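Local coordinates for hypothetical protein (Aquifex aeolicus, PDB 2HEK) that is of unknown function but binds zinc and GDP at separate sites and, as an HD-domain protein, may act as a dGTPase, at residues A[3-8]-A[13-18]; A[92-97]-A[235-240]; A[147-152]-A[189-194]; A[204-209]-A[341-346]. One frame throughout, in Å; residues are numbered along the deposited sequence.

Interaction 1 of 4, residues A[3-8]-A[13-18]. With GDP (guanosine-5'-diphosphate), chain H.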
loop_
_atom_site.group_PDB
_atom_site.type_symbol
_atom_site.label_atom_id
_atom_site.label_comp_id
_atom_site.label_asym_id
_atom_site.label_seq_id
_atom_site.Cartn_x
_atom_site.Cartn_y
_atom_site.Cartn_z
ATOM N N LYS A 3 20.474 -1.557 -18.124
ATOM C CA LYS A 3 19.969 -2.713 -17.369
ATOM C C LYS A 3 19.002 -2.260 -16.287
ATOM O O LYS A 3 19.148 -1.152 -15.756
ATOM C CB LYS A 3 21.110 -3.540 -16.772
ATOM C CG LYS A 3 21.884 -4.312 -17.865
ATOM C CD LYS A 3 22.452 -5.660 -17.400
ATOM C CE LYS A 3 23.587 -6.147 -18.344
ATOM N NZ LYS A 3 24.472 -7.215 -17.737
ATOM N N GLU A 4 18.023 -3.116 -15.983
ATOM C CA GLU A 4 17.001 -2.860 -14.968
ATOM C C GLU A 4 17.257 -3.749 -13.758
ATOM O O GLU A 4 17.508 -4.955 -13.922
ATOM C CB GLU A 4 15.627 -3.268 -15.487
ATOM C CG GLU A 4 14.936 -2.276 -16.289
ATOM C CD GLU A 4 13.560 -2.778 -16.702
ATOM O OE1 GLU A 4 13.332 -4.023 -16.753
ATOM O OE2 GLU A 4 12.707 -1.916 -16.957
ATOM N N PHE A 5 17.163 -3.168 -12.560
ATOM C CA PHE A 5 17.342 -3.915 -11.307
ATOM C C PHE A 5 16.055 -3.794 -10.534
ATOM O O PHE A 5 15.589 -2.678 -10.321
ATOM C CB PHE A 5 18.412 -3.259 -10.453
ATOM C CG PHE A 5 19.812 -3.362 -11.016
ATOM C CD1 PHE A 5 20.642 -4.409 -10.659
ATOM C CD2 PHE A 5 20.290 -2.388 -11.891
ATOM C CE1 PHE A 5 21.953 -4.491 -11.149
ATOM C CE2 PHE A 5 21.592 -2.469 -12.423
ATOM C CZ PHE A 5 22.421 -3.525 -12.045
ATOM N N SER A 6 15.503 -4.907 -10.062
ATOM C CA SER A 6 14.318 -4.862 -9.188
ATOM C C SER A 6 14.685 -4.166 -7.916
ATOM O O SER A 6 15.736 -4.467 -7.329
ATOM C CB SER A 6 13.808 -6.267 -8.776
ATOM O OG SER A 6 13.298 -6.951 -9.889
ATOM N N ASP A 7 13.802 -3.279 -7.468
ATOM C CA ASP A 7 13.992 -2.589 -6.182
ATOM C C ASP A 7 12.604 -2.420 -5.633
ATOM O O ASP A 7 11.810 -1.673 -6.216
ATOM C CB ASP A 7 14.667 -1.209 -6.385
ATOM C CG ASP A 7 15.034 -0.515 -5.048
ATOM O OD1 ASP A 7 14.420 -0.829 -3.999
ATOM O OD2 ASP A 7 15.942 0.378 -5.045
ATOM N N PRO A 8 12.291 -3.092 -4.502
ATOM C CA PRO A 8 10.915 -3.018 -3.962
ATOM C C PRO A 8 10.503 -1.596 -3.573
ATOM O O PRO A 8 9.300 -1.324 -3.470
ATOM C CB PRO A 8 10.977 -3.908 -2.709
ATOM C CG PRO A 8 12.449 -3.970 -2.340
ATOM C CD PRO A 8 13.164 -3.944 -3.671
ATOM N N VAL A 13 15.104 -0.009 -10.962
ATOM C CA VAL A 13 16.080 1.065 -11.171
ATOM C C VAL A 13 16.833 0.813 -12.496
ATOM O O VAL A 13 17.432 -0.240 -12.685
ATOM C CB VAL A 13 17.049 1.160 -9.981
ATOM C CG1 VAL A 13 18.212 2.163 -10.266
ATOM C CG2 VAL A 13 16.233 1.531 -8.688
ATOM N N ARG A 14 16.760 1.781 -13.404
ATOM C CA ARG A 14 17.370 1.661 -14.710
ATOM C C ARG A 14 18.726 2.319 -14.619
ATOM O O ARG A 14 18.828 3.453 -14.162
ATOM C CB ARG A 14 16.510 2.377 -15.756
ATOM C CG ARG A 14 15.249 1.612 -16.129
ATOM C CD ARG A 14 14.398 2.366 -17.157
ATOM N NE ARG A 14 15.140 2.681 -18.394
ATOM C CZ ARG A 14 14.988 2.039 -19.551
ATOM N NH1 ARG A 14 14.129 1.035 -19.650
ATOM N NH2 ARG A 14 15.686 2.407 -20.620
ATOM N N VAL A 15 19.762 1.605 -15.029
ATOM C CA VAL A 15 21.123 2.103 -15.005
ATOM C C VAL A 15 21.770 2.031 -16.410
ATOM O O VAL A 15 21.690 0.995 -17.075
ATOM C CB VAL A 15 21.983 1.265 -14.024
ATOM C CG1 VAL A 15 23.394 1.846 -13.901
ATOM C CG2 VAL A 15 21.318 1.224 -12.608
ATOM N N GLY A 16 22.434 3.116 -16.824
ATOM C CA GLY A 16 23.162 3.191 -18.095
ATOM C C GLY A 16 24.539 2.556 -18.042
ATOM O O GLY A 16 24.935 1.992 -17.027
ATOM N N GLU A 17 25.295 2.655 -19.128
ATOM C CA GLU A 17 26.528 1.882 -19.209
ATOM C C GLU A 17 27.604 2.341 -18.234
ATOM O O GLU A 17 28.357 1.518 -17.711
ATOM C CB GLU A 17 27.086 1.888 -20.636
ATOM C CG GLU A 17 28.516 1.334 -20.761
ATOM C CD GLU A 17 28.641 -0.201 -20.652
ATOM O OE1 GLU A 17 28.378 -0.786 -19.559
ATOM O OE2 GLU A 17 29.055 -0.816 -21.666
ATOM N N ALA A 18 27.721 3.649 -18.009
ATOM C CA ALA A 18 28.774 4.101 -17.092
ATOM C C ALA A 18 28.508 3.564 -15.681
ATOM O O ALA A 18 29.411 3.042 -15.012
ATOM C CB ALA A 18 28.912 5.642 -17.103
HETATM P PB GDP H . 21.983 -11.278 -18.482
HETATM O O1B GDP H . 20.676 -12.028 -18.303
HETATM O O2B GDP H . 22.452 -11.441 -19.917
HETATM O O3B GDP H . 21.761 -9.800 -18.213
HETATM O O3A GDP H . 23.113 -11.883 -17.477
HETATM P PA GDP H . 23.510 -11.187 -16.065
HETATM O O1A GDP H . 24.001 -9.767 -16.267
HETATM O O2A GDP H . 24.540 -11.983 -15.295
HETATM O "O5'" GDP H . 22.101 -11.202 -15.277
HETATM C "C5'" GDP H . 21.953 -10.634 -13.983
HETATM C "C4'" GDP H . 20.746 -9.711 -14.012
HETATM O "O4'" GDP H . 20.409 -9.414 -12.659
HETATM C "C3'" GDP H . 21.033 -8.382 -14.713
HETATM O "O3'" GDP H . 20.309 -8.247 -15.946
HETATM C "C2'" GDP H . 20.631 -7.308 -13.713
HETATM O "O2'" GDP H . 19.354 -6.772 -14.060
HETATM C "C1'" GDP H . 20.523 -8.020 -12.367
HETATM N N9 GDP H . 21.694 -7.772 -11.465
HETATM C C8 GDP H . 21.645 -7.796 -10.114
HETATM N N7 GDP H . 22.851 -7.529 -9.543
HETATM C C5 GDP H . 23.720 -7.318 -10.551
HETATM C C6 GDP H . 25.159 -6.986 -10.675
HETATM O O6 GDP H . 25.873 -6.847 -9.675
HETATM N N1 GDP H . 25.678 -6.851 -11.903
HETATM C C2 GDP H . 24.952 -7.008 -13.033
HETATM N N2 GDP H . 25.549 -6.858 -14.241
HETATM N N3 GDP H . 23.629 -7.317 -13.002
HETATM C C4 GDP H . 22.962 -7.483 -11.817
#

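Interaction 2 of 4, residues A[92-97]-A[235-240]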
loop_
_atom_site.group_PDB
_atom_site.type_symbol
_atom_site.label_atom_id
_atom_site.label_comp_id
_atom_site.label_asym_id
_atom_site.label_seq_id
_atom_site.Cartn_x
_atom_site.Cartn_y
_atom_site.Cartn_z
ATOM N N SER A 92 27.724 1.031 12.026
ATOM C CA SER A 92 27.360 2.440 12.167
ATOM C C SER A 92 28.340 3.274 12.958
ATOM O O SER A 92 28.956 2.788 13.905
ATOM C CB SER A 92 25.964 2.549 12.787
ATOM O OG SER A 92 25.034 1.713 12.117
ATOM N N HIS A 93 28.487 4.540 12.587
ATOM C CA HIS A 93 29.305 5.334 13.462
ATOM C C HIS A 93 30.747 4.847 13.460
ATOM O O HIS A 93 31.410 4.876 14.480
ATOM C CB HIS A 93 28.722 5.258 14.876
ATOM C CG HIS A 93 27.170 5.490 14.893
ATOM N ND1 HIS A 93 26.687 6.781 14.862
ATOM C CD2 HIS A 93 26.094 4.666 14.910
ATOM C CE1 HIS A 93 25.379 6.767 14.895
ATOM N NE2 HIS A 93 25.003 5.496 14.920
ATOM N N THR A 94 31.224 4.399 12.298
ATOM C CA THR A 94 32.560 3.796 12.269
ATOM C C THR A 94 33.615 4.637 11.575
ATOM O O THR A 94 34.811 4.390 11.708
ATOM C CB THR A 94 32.484 2.394 11.689
ATOM O OG1 THR A 94 31.656 2.416 10.530
ATOM C CG2 THR A 94 31.899 1.424 12.705
ATOM N N THR A 95 33.184 5.652 10.829
ATOM C CA THR A 95 34.111 6.546 10.138
ATOM C C THR A 95 35.107 7.139 11.127
ATOM O O THR A 95 36.325 7.187 10.878
ATOM C CB THR A 95 33.371 7.673 9.417
ATOM O OG1 THR A 95 32.475 7.116 8.449
ATOM C CG2 THR A 95 34.356 8.588 8.707
ATOM N N GLU A 96 34.573 7.596 12.258
ATOM C CA GLU A 96 35.326 8.271 13.309
ATOM C C GLU A 96 36.317 7.370 14.046
ATOM O O GLU A 96 37.164 7.869 14.786
ATOM C CB GLU A 96 34.367 8.915 14.318
ATOM C CG GLU A 96 33.447 9.981 13.721
ATOM C CD GLU A 96 32.044 9.465 13.367
ATOM O OE1 GLU A 96 31.870 8.257 13.055
ATOM O OE2 GLU A 96 31.103 10.293 13.395
ATOM N N VAL A 97 36.212 6.053 13.862
ATOM C CA VAL A 97 37.189 5.150 14.471
ATOM C C VAL A 97 38.324 4.826 13.495
ATOM O O VAL A 97 39.436 4.507 13.926
ATOM C CB VAL A 97 36.535 3.827 14.912
ATOM C CG1 VAL A 97 37.589 2.859 15.428
ATOM C CG2 VAL A 97 35.473 4.085 15.970
ATOM N N GLU A 235 33.546 -0.174 20.713
ATOM C CA GLU A 235 34.646 -0.513 21.613
ATOM C C GLU A 235 35.504 -1.646 21.033
ATOM O O GLU A 235 36.747 -1.555 21.024
ATOM C CB GLU A 235 34.113 -0.880 22.997
ATOM C CG GLU A 235 33.615 0.335 23.745
ATOM C CD GLU A 235 32.936 0.016 25.057
ATOM O OE1 GLU A 235 33.064 -1.122 25.548
ATOM O OE2 GLU A 235 32.275 0.924 25.608
ATOM N N PHE A 236 34.837 -2.694 20.528
ATOM C CA PHE A 236 35.532 -3.802 19.895
ATOM C C PHE A 236 36.277 -3.369 18.643
ATOM O O PHE A 236 37.460 -3.672 18.498
ATOM C CB PHE A 236 34.582 -4.945 19.563
ATOM C CG PHE A 236 35.165 -5.950 18.589
ATOM C CD1 PHE A 236 36.291 -6.706 18.935
ATOM C CD2 PHE A 236 34.592 -6.138 17.337
ATOM C CE1 PHE A 236 36.844 -7.609 18.044
ATOM C CE2 PHE A 236 35.126 -7.057 16.451
ATOM C CZ PHE A 236 36.253 -7.791 16.799
ATOM N N LEU A 237 35.598 -2.654 17.742
ATOM C CA LEU A 237 36.212 -2.253 16.474
ATOM C C LEU A 237 37.535 -1.505 16.690
ATOM O O LEU A 237 38.487 -1.699 15.932
ATOM C CB LEU A 237 35.244 -1.449 15.590
ATOM C CG LEU A 237 35.797 -1.074 14.201
ATOM C CD1 LEU A 237 36.317 -2.274 13.386
ATOM C CD2 LEU A 237 34.784 -0.289 13.382
ATOM N N LYS A 238 37.584 -0.681 17.739
ATOM C CA LYS A 238 38.800 0.031 18.141
ATOM C C LYS A 238 39.969 -0.896 18.513
ATOM O O LYS A 238 41.109 -0.632 18.138
ATOM C CB LYS A 238 38.505 0.999 19.289
ATOM C CG LYS A 238 37.926 2.315 18.830
ATOM C CD LYS A 238 37.388 3.111 20.008
ATOM C CE LYS A 238 36.441 4.222 19.535
ATOM N NZ LYS A 238 35.585 4.774 20.643
ATOM N N LYS A 239 39.683 -1.960 19.258
ATOM C CA LYS A 239 40.689 -2.967 19.581
ATOM C C LYS A 239 41.191 -3.671 18.323
ATOM O O LYS A 239 42.389 -3.879 18.159
ATOM C CB LYS A 239 40.135 -3.999 20.570
ATOM C CG LYS A 239 39.736 -3.411 21.915
ATOM C CD LYS A 239 39.599 -4.477 22.992
ATOM C CE LYS A 239 38.346 -5.320 22.825
ATOM N NZ LYS A 239 38.408 -6.555 23.660
ATOM N N LEU A 240 40.253 -4.044 17.457
ATOM C CA LEU A 240 40.558 -4.748 16.205
ATOM C C LEU A 240 41.381 -3.885 15.274
ATOM O O LEU A 240 42.177 -4.401 14.495
ATOM C CB LEU A 240 39.251 -5.137 15.503
ATOM C CG LEU A 240 39.377 -6.176 14.380
ATOM C CD1 LEU A 240 39.493 -7.575 14.956
ATOM C CD2 LEU A 240 38.192 -6.068 13.437
#

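Interaction 3 of 4, residues A[147-152]-A[189-194]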
loop_
_atom_site.group_PDB
_atom_site.type_symbol
_atom_site.label_atom_id
_atom_site.label_comp_id
_atom_site.label_asym_id
_atom_site.label_seq_id
_atom_site.Cartn_x
_atom_site.Cartn_y
_atom_site.Cartn_z
ATOM N N GLU A 147 28.980 23.475 -8.148
ATOM C CA GLU A 147 29.281 22.323 -7.338
ATOM C C GLU A 147 28.383 22.287 -6.104
ATOM O O GLU A 147 27.978 21.211 -5.687
ATOM C CB GLU A 147 30.724 22.278 -6.925
ATOM C CG GLU A 147 31.713 21.933 -8.091
ATOM C CD GLU A 147 33.181 22.003 -7.644
ATOM O OE1 GLU A 147 33.440 21.945 -6.424
ATOM O OE2 GLU A 147 34.093 22.103 -8.511
ATOM N N LYS A 148 28.078 23.453 -5.535
ATOM C CA LYS A 148 27.236 23.509 -4.339
ATOM C C LYS A 148 25.806 23.061 -4.654
ATOM O O LYS A 148 25.242 22.276 -3.898
ATOM C CB LYS A 148 27.256 24.894 -3.668
ATOM C CG LYS A 148 26.397 24.990 -2.381
ATOM C CD LYS A 148 26.386 26.417 -1.853
ATOM C CE LYS A 148 25.662 26.553 -0.519
ATOM N NZ LYS A 148 25.728 28.010 -0.020
ATOM N N LEU A 149 25.231 23.533 -5.759
ATOM C CA LEU A 149 23.889 23.078 -6.149
ATOM C C LEU A 149 23.858 21.552 -6.320
ATOM O O LEU A 149 22.936 20.878 -5.845
ATOM C CB LEU A 149 23.413 23.760 -7.454
ATOM C CG LEU A 149 22.114 23.257 -8.097
ATOM C CD1 LEU A 149 20.899 23.492 -7.165
ATOM C CD2 LEU A 149 21.860 23.913 -9.448
ATOM N N LEU A 150 24.854 21.017 -7.027
ATOM C CA LEU A 150 24.872 19.603 -7.337
ATOM C C LEU A 150 25.048 18.811 -6.071
ATOM O O LEU A 150 24.388 17.780 -5.896
ATOM C CB LEU A 150 25.976 19.257 -8.385
ATOM C CG LEU A 150 25.795 19.858 -9.792
ATOM C CD1 LEU A 150 26.875 19.352 -10.752
ATOM C CD2 LEU A 150 24.400 19.497 -10.351
ATOM N N SER A 151 25.914 19.304 -5.175
ATOM C CA SER A 151 26.165 18.630 -3.912
ATOM C C SER A 151 24.912 18.618 -3.019
ATOM O O SER A 151 24.650 17.615 -2.346
ATOM C CB SER A 151 27.307 19.300 -3.172
ATOM O OG SER A 151 27.673 18.497 -2.078
ATOM N N GLU A 152 24.142 19.716 -3.045
ATOM C CA GLU A 152 22.855 19.827 -2.314
ATOM C C GLU A 152 21.855 18.759 -2.771
ATOM O O GLU A 152 21.076 18.243 -1.960
ATOM C CB GLU A 152 22.207 21.199 -2.534
ATOM C CG GLU A 152 22.804 22.304 -1.697
ATOM C CD GLU A 152 22.155 23.689 -1.920
ATOM O OE1 GLU A 152 21.189 23.851 -2.708
ATOM O OE2 GLU A 152 22.664 24.643 -1.303
ATOM N N LEU A 189 10.169 20.645 -5.811
ATOM C CA LEU A 189 11.468 21.256 -5.537
ATOM C C LEU A 189 11.717 22.248 -6.654
ATOM O O LEU A 189 11.235 22.046 -7.761
ATOM C CB LEU A 189 12.620 20.230 -5.497
ATOM C CG LEU A 189 12.545 19.165 -4.379
ATOM C CD1 LEU A 189 13.745 18.192 -4.409
ATOM C CD2 LEU A 189 12.355 19.836 -2.990
ATOM N N ARG A 190 12.449 23.315 -6.346
ATOM C CA ARG A 190 12.835 24.320 -7.349
ATOM C C ARG A 190 14.285 24.691 -7.087
ATOM O O ARG A 190 14.752 24.564 -5.964
ATOM C CB ARG A 190 11.991 25.594 -7.201
ATOM C CG ARG A 190 10.491 25.396 -7.302
ATOM C CD ARG A 190 10.035 25.124 -8.714
ATOM N NE ARG A 190 8.573 25.097 -8.809
ATOM C CZ ARG A 190 7.858 23.966 -8.762
ATOM N NH1 ARG A 190 8.470 22.783 -8.620
ATOM N NH2 ARG A 190 6.536 24.005 -8.845
ATOM N N VAL A 191 14.984 25.156 -8.118
ATOM C CA VAL A 191 16.268 25.872 -7.949
ATOM C C VAL A 191 16.034 27.400 -7.945
ATOM O O VAL A 191 15.483 27.978 -8.907
ATOM C CB VAL A 191 17.251 25.546 -9.087
ATOM C CG1 VAL A 191 18.605 26.196 -8.842
ATOM C CG2 VAL A 191 17.385 24.036 -9.262
ATOM N N TYR A 192 16.447 28.055 -6.879
ATOM C CA TYR A 192 16.293 29.500 -6.794
ATOM C C TYR A 192 17.541 30.069 -6.157
ATOM O O TYR A 192 17.994 29.582 -5.109
ATOM C CB TYR A 192 15.006 29.859 -6.052
ATOM C CG TYR A 192 14.646 31.325 -6.125
ATOM C CD1 TYR A 192 13.846 31.810 -7.152
ATOM C CD2 TYR A 192 15.100 32.223 -5.173
ATOM C CE1 TYR A 192 13.512 33.148 -7.227
ATOM C CE2 TYR A 192 14.772 33.564 -5.238
ATOM C CZ TYR A 192 13.978 34.021 -6.267
ATOM O OH TYR A 192 13.665 35.358 -6.347
ATOM N N GLU A 193 18.097 31.106 -6.779
ATOM C CA GLU A 193 19.326 31.717 -6.261
ATOM C C GLU A 193 20.360 30.617 -6.026
ATOM O O GLU A 193 21.046 30.588 -5.002
ATOM C CB GLU A 193 19.052 32.463 -4.947
ATOM C CG GLU A 193 18.377 33.840 -5.068
ATOM C CD GLU A 193 18.003 34.411 -3.695
ATOM O OE1 GLU A 193 18.636 33.995 -2.680
ATOM O OE2 GLU A 193 17.076 35.262 -3.625
ATOM N N ASN A 194 20.433 29.688 -6.969
ATOM C CA ASN A 194 21.350 28.557 -6.884
ATOM C C ASN A 194 21.204 27.615 -5.660
ATOM O O ASN A 194 22.141 26.892 -5.309
ATOM C CB ASN A 194 22.792 29.057 -7.012
ATOM C CG ASN A 194 23.685 28.046 -7.652
ATOM O OD1 ASN A 194 24.575 27.506 -6.998
ATOM N ND2 ASN A 194 23.438 27.747 -8.930
#

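Interaction 4 of 4, residues A[204-209]-A[341-346]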
loop_
_atom_site.group_PDB
_atom_site.type_symbol
_atom_site.label_atom_id
_atom_site.label_comp_id
_atom_site.label_asym_id
_atom_site.label_seq_id
_atom_site.Cartn_x
_atom_site.Cartn_y
_atom_site.Cartn_z
ATOM N N ARG A 204 3.238 21.031 2.638
ATOM C CA ARG A 204 2.745 19.817 3.294
ATOM C C ARG A 204 3.681 18.629 3.082
ATOM O O ARG A 204 3.978 17.897 4.024
ATOM C CB ARG A 204 1.360 19.449 2.769
ATOM C CG ARG A 204 0.311 20.562 2.874
ATOM C CD ARG A 204 -0.207 20.730 4.274
ATOM N NE ARG A 204 0.545 21.678 5.081
ATOM C CZ ARG A 204 0.331 22.991 5.061
ATOM N NH1 ARG A 204 -0.597 23.498 4.252
ATOM N NH2 ARG A 204 1.048 23.801 5.840
ATOM N N ALA A 205 4.133 18.423 1.843
ATOM C CA ALA A 205 5.109 17.360 1.566
ATOM C C ALA A 205 6.381 17.557 2.381
ATOM O O ALA A 205 6.994 16.579 2.811
ATOM C CB ALA A 205 5.437 17.274 0.069
ATOM N N LEU A 206 6.813 18.802 2.580
ATOM C CA LEU A 206 8.016 19.054 3.419
ATOM C C LEU A 206 7.762 18.720 4.896
ATOM O O LEU A 206 8.582 18.085 5.547
ATOM C CB LEU A 206 8.480 20.523 3.294
ATOM C CG LEU A 206 9.634 20.980 4.202
ATOM C CD1 LEU A 206 10.939 20.206 3.941
ATOM C CD2 LEU A 206 9.848 22.519 4.119
ATOM N N GLU A 207 6.621 19.182 5.427
ATOM C CA GLU A 207 6.169 18.794 6.761
ATOM C C GLU A 207 6.174 17.265 6.895
ATOM O O GLU A 207 6.674 16.738 7.882
ATOM C CB GLU A 207 4.740 19.361 7.013
ATOM C CG GLU A 207 4.778 20.895 7.252
ATOM C CD GLU A 207 3.413 21.545 7.451
ATOM O OE1 GLU A 207 2.386 20.903 7.146
ATOM O OE2 GLU A 207 3.399 22.717 7.903
ATOM N N ASN A 208 5.593 16.552 5.933
ATOM C CA ASN A 208 5.533 15.102 6.027
ATOM C C ASN A 208 6.951 14.496 6.065
ATOM O O ASN A 208 7.237 13.571 6.825
ATOM C CB ASN A 208 4.770 14.505 4.832
ATOM C CG ASN A 208 4.821 12.998 4.836
ATOM O OD1 ASN A 208 4.345 12.383 5.757
ATOM N ND2 ASN A 208 5.472 12.404 3.848
ATOM N N PHE A 209 7.827 15.011 5.221
ATOM C CA PHE A 209 9.219 14.533 5.171
ATOM C C PHE A 209 9.919 14.688 6.523
ATOM O O PHE A 209 10.530 13.740 7.023
ATOM C CB PHE A 209 9.965 15.278 4.045
ATOM C CG PHE A 209 11.421 14.968 3.999
ATOM C CD1 PHE A 209 11.864 13.760 3.477
ATOM C CD2 PHE A 209 12.348 15.853 4.554
ATOM C CE1 PHE A 209 13.251 13.437 3.463
ATOM C CE2 PHE A 209 13.744 15.550 4.545
ATOM C CZ PHE A 209 14.184 14.327 3.988
ATOM N N PRO A 341 3.909 27.316 10.765
ATOM C CA PRO A 341 4.005 27.351 12.230
ATOM C C PRO A 341 4.428 25.969 12.787
ATOM O O PRO A 341 5.183 25.896 13.771
ATOM C CB PRO A 341 2.576 27.712 12.674
ATOM C CG PRO A 341 1.970 28.426 11.476
ATOM C CD PRO A 341 2.567 27.707 10.282
ATOM N N LEU A 342 3.985 24.886 12.142
ATOM C CA LEU A 342 4.291 23.552 12.691
ATOM C C LEU A 342 5.819 23.277 12.646
ATOM O O LEU A 342 6.451 22.911 13.649
ATOM C CB LEU A 342 3.509 22.473 11.951
ATOM C CG LEU A 342 4.038 21.059 12.247
ATOM C CD1 LEU A 342 3.629 20.683 13.627
ATOM C CD2 LEU A 342 3.592 20.023 11.246
ATOM N N ILE A 343 6.413 23.476 11.484
ATOM C CA ILE A 343 7.857 23.340 11.350
ATOM C C ILE A 343 8.588 24.259 12.355
ATOM O O ILE A 343 9.584 23.846 12.997
ATOM C CB ILE A 343 8.285 23.626 9.908
ATOM C CG1 ILE A 343 7.758 22.513 8.975
ATOM C CG2 ILE A 343 9.767 23.759 9.811
ATOM C CD1 ILE A 343 8.104 22.713 7.506
ATOM N N ALA A 344 8.080 25.498 12.485
ATOM C CA ALA A 344 8.602 26.482 13.438
ATOM C C ALA A 344 8.636 25.921 14.849
ATOM O O ALA A 344 9.459 26.351 15.672
ATOM C CB ALA A 344 7.736 27.764 13.424
ATOM N N SER A 345 7.728 24.985 15.122
ATOM C CA SER A 345 7.516 24.470 16.466
ATOM C C SER A 345 8.135 23.085 16.790
ATOM O O SER A 345 8.121 22.664 17.966
ATOM C CB SER A 345 6.023 24.350 16.691
ATOM O OG SER A 345 5.577 23.123 16.125
ATOM N N LEU A 346 8.629 22.358 15.779
ATOM C CA LEU A 346 9.200 21.021 16.002
ATOM C C LEU A 346 10.385 21.088 16.960
ATOM O O LEU A 346 11.366 21.768 16.696
ATOM C CB LEU A 346 9.672 20.386 14.686
ATOM C CG LEU A 346 8.586 20.061 13.643
ATOM C CD1 LEU A 346 9.200 19.713 12.260
ATOM C CD2 LEU A 346 7.706 18.898 14.158
#

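Interaction 1 of 4, residues A[3-8]-A[13-18]
Phe5 and Val15 lie on the same face of two paired strands, and their side chains meet at a slant. Phe5 CE2 comes within 3.7 Å of Val15 CG2. Val13 O sits at the edge of the Phe5 ring, in its plane. Over one ring face lies the ribose O2' of GDP, and Phe5 CE1 approaches C4 of the GDP base at 3.2 Å. Lys3 starts on the same face of the hairpin as Phe5 and Val15, but its chain bends at chi2 (-148°) and leads away. It runs out to GDP, where Lys3 NZ gives O1A a hydrogen bond of 3.0 Å. The strands form an antiparallel beta hairpin. Its hydrogen-bonded pairs are Lys3 with Val15 and Phe5 with Val13, and the Val13 N to Phe5 O bond is 2.8 Å. Glu4 and Arg14 form the non-hydrogen-bonded pair between them, on the other face. Glu4 CG touches Arg14 CG at 3.9 Å. The carboxylate and guanidinium planes stand 88° apart. Glu4 OE2 and Arg14 NH1 are 4.2 Å apart, beyond a salt bridge, and OE2 pairs with Arg184 of a third subunit. Asp7, held by Arg168, lies alongside Val13, with Asp7 OD2 3.8 Å from Val13 CG2.

Interaction 2 of 4, residues A[92-97]-A[235-240]
Thr94 OG1, on the residue whose methyl meets Leu237, is gripped by backbone carbonyls of the preceding turn. It bonds to Pro89 O and Pro90 O, and weakly to Phe91 O. These bonds hold the hydroxyl, with chi1 at 45° and CG2 anti to the carbonyl carbon. The methyl CG2 of Thr94 presses on CD2 of Leu237 at 3.4 Å, a tight contact, and the two side chains cross at about a right angle. Val97, three residues on, points at the helix of 235-240. Val97 CG1 meets Lys238 CG at 3.5 Å, and Val97 CG2 meets Lys238 CE at 3.7 Å. The extended lysine therefore passes across both methyls, and its aliphatic part does the touching. Replacing Val97 by an alanine would probably leave the methylene chain of Lys238 without its apolar partner and open a gap beside it. Val97 also packs on Val234 and Ile241. Backbone Val97 N bonds to Thr94 O at 3.1 Å, which ties the two contact residues into one turn. The arrangement is plain apolar packing of the loop and short helix around 94-98, part of the HD domain, on the C-terminal end of helix 224-240, part of the HD-associated region.

Interaction 3 of 4, residues A[147-152]-A[189-194]
This is a small, mainly apolar contact between a helix and an edge strand, where Leu149 of helix 145-155 packs on Val191 and Asn194. The helix is part of the HD domain. Strand 189-192 is an edge strand of a mixed sheet, and 193-194 turn into its antiparallel neighbour 195-199. The contact thus sets the helix against one end of a beta hairpin. Leu149 carries it. Its CG is anti to the backbone N (chi1 172°), so the fork leans to the strand. Leu149 CD1 lies 3.9 Å from Val191 CG1, and CD2 touches the same methyl. The two side chains cross at about a right angle, with the valine methyl meeting both tips of the leucine fork. Leu69 of helix 51-69 also packs on Val191, and Val196 of the next strand packs on Leu149. Asn194 lies obliquely beside the leucine, with Asn194 O 4.0 Å from Leu149 CB. One turn on, Glu152 reaches the hairpin with an extended chain beyond CG. Its OE1 accepts a hydrogen bond from the backbone N of Val196, and Glu152 OE1 also lies 4.1 Å from Asn194 O.

Interaction 4 of 4, residues A[204-209]-A[341-346]
Ile343 lays its CD1 methyl against both Leu206 and Glu207. Ile343 CD1 is 3.8 Å from Leu206 CD2, where the side chains cross at about a right angle. Ile343 CD1 also lies 3.8 Å from Glu207 CG, so the aliphatic part of the glutamate takes part in the apolar packing. Leu342 comes in on the carboxylate, with Leu342 CD2 4.1 Å from Glu207 CD. The contact packs helix 203-221 of the HD-associated region on the short helix 341-345, beside the interface with a fourth subunit. The segment axes are 25° apart and 10.6 Å at closest approach. The acid is held within its own helix: Arg204 NE gives a salt bridge of 2.9 Å to Glu207 OE1, arriving from above the carboxylate plane. Arg204 NH2 bonds weakly to Glu207 OE2, which also bonds to Ser340 OG. Tyr214 of the fourth subunit adds a weak bond to OE2. Replacing Glu207 by an alanine is likely to leave Arg204 without its charge partner, strip Ser340 of a bonding partner and open a gap beside Ile343. The buried carboxylate is thus paired with arginine and hydroxyl groups, which probably keeps it ionised while its CG packs against Ile343.

How the interactions relate
From the N terminus, interaction 1 closes first, as a tight hairpin with four residues between its segments. It stands in series with the other three, and it is the one that touches GDP. Interaction 2 opens next, at 92-97, and closes a long loop at 235-240. Interaction 3 is nested inside that loop and joins helix 145-155 to strand 189-192. Interaction 4 opens at 204-209, within the same loop, but closes at 341-346, so it crosses interaction 2. It joins helix 203-221 to helix 341-345. Both 2 and 3 join the HD domain to the HD-associated region, on opposite sides of the chain's centre. Interactions 3 and 4 are closest, about 7 Å between nearest atoms.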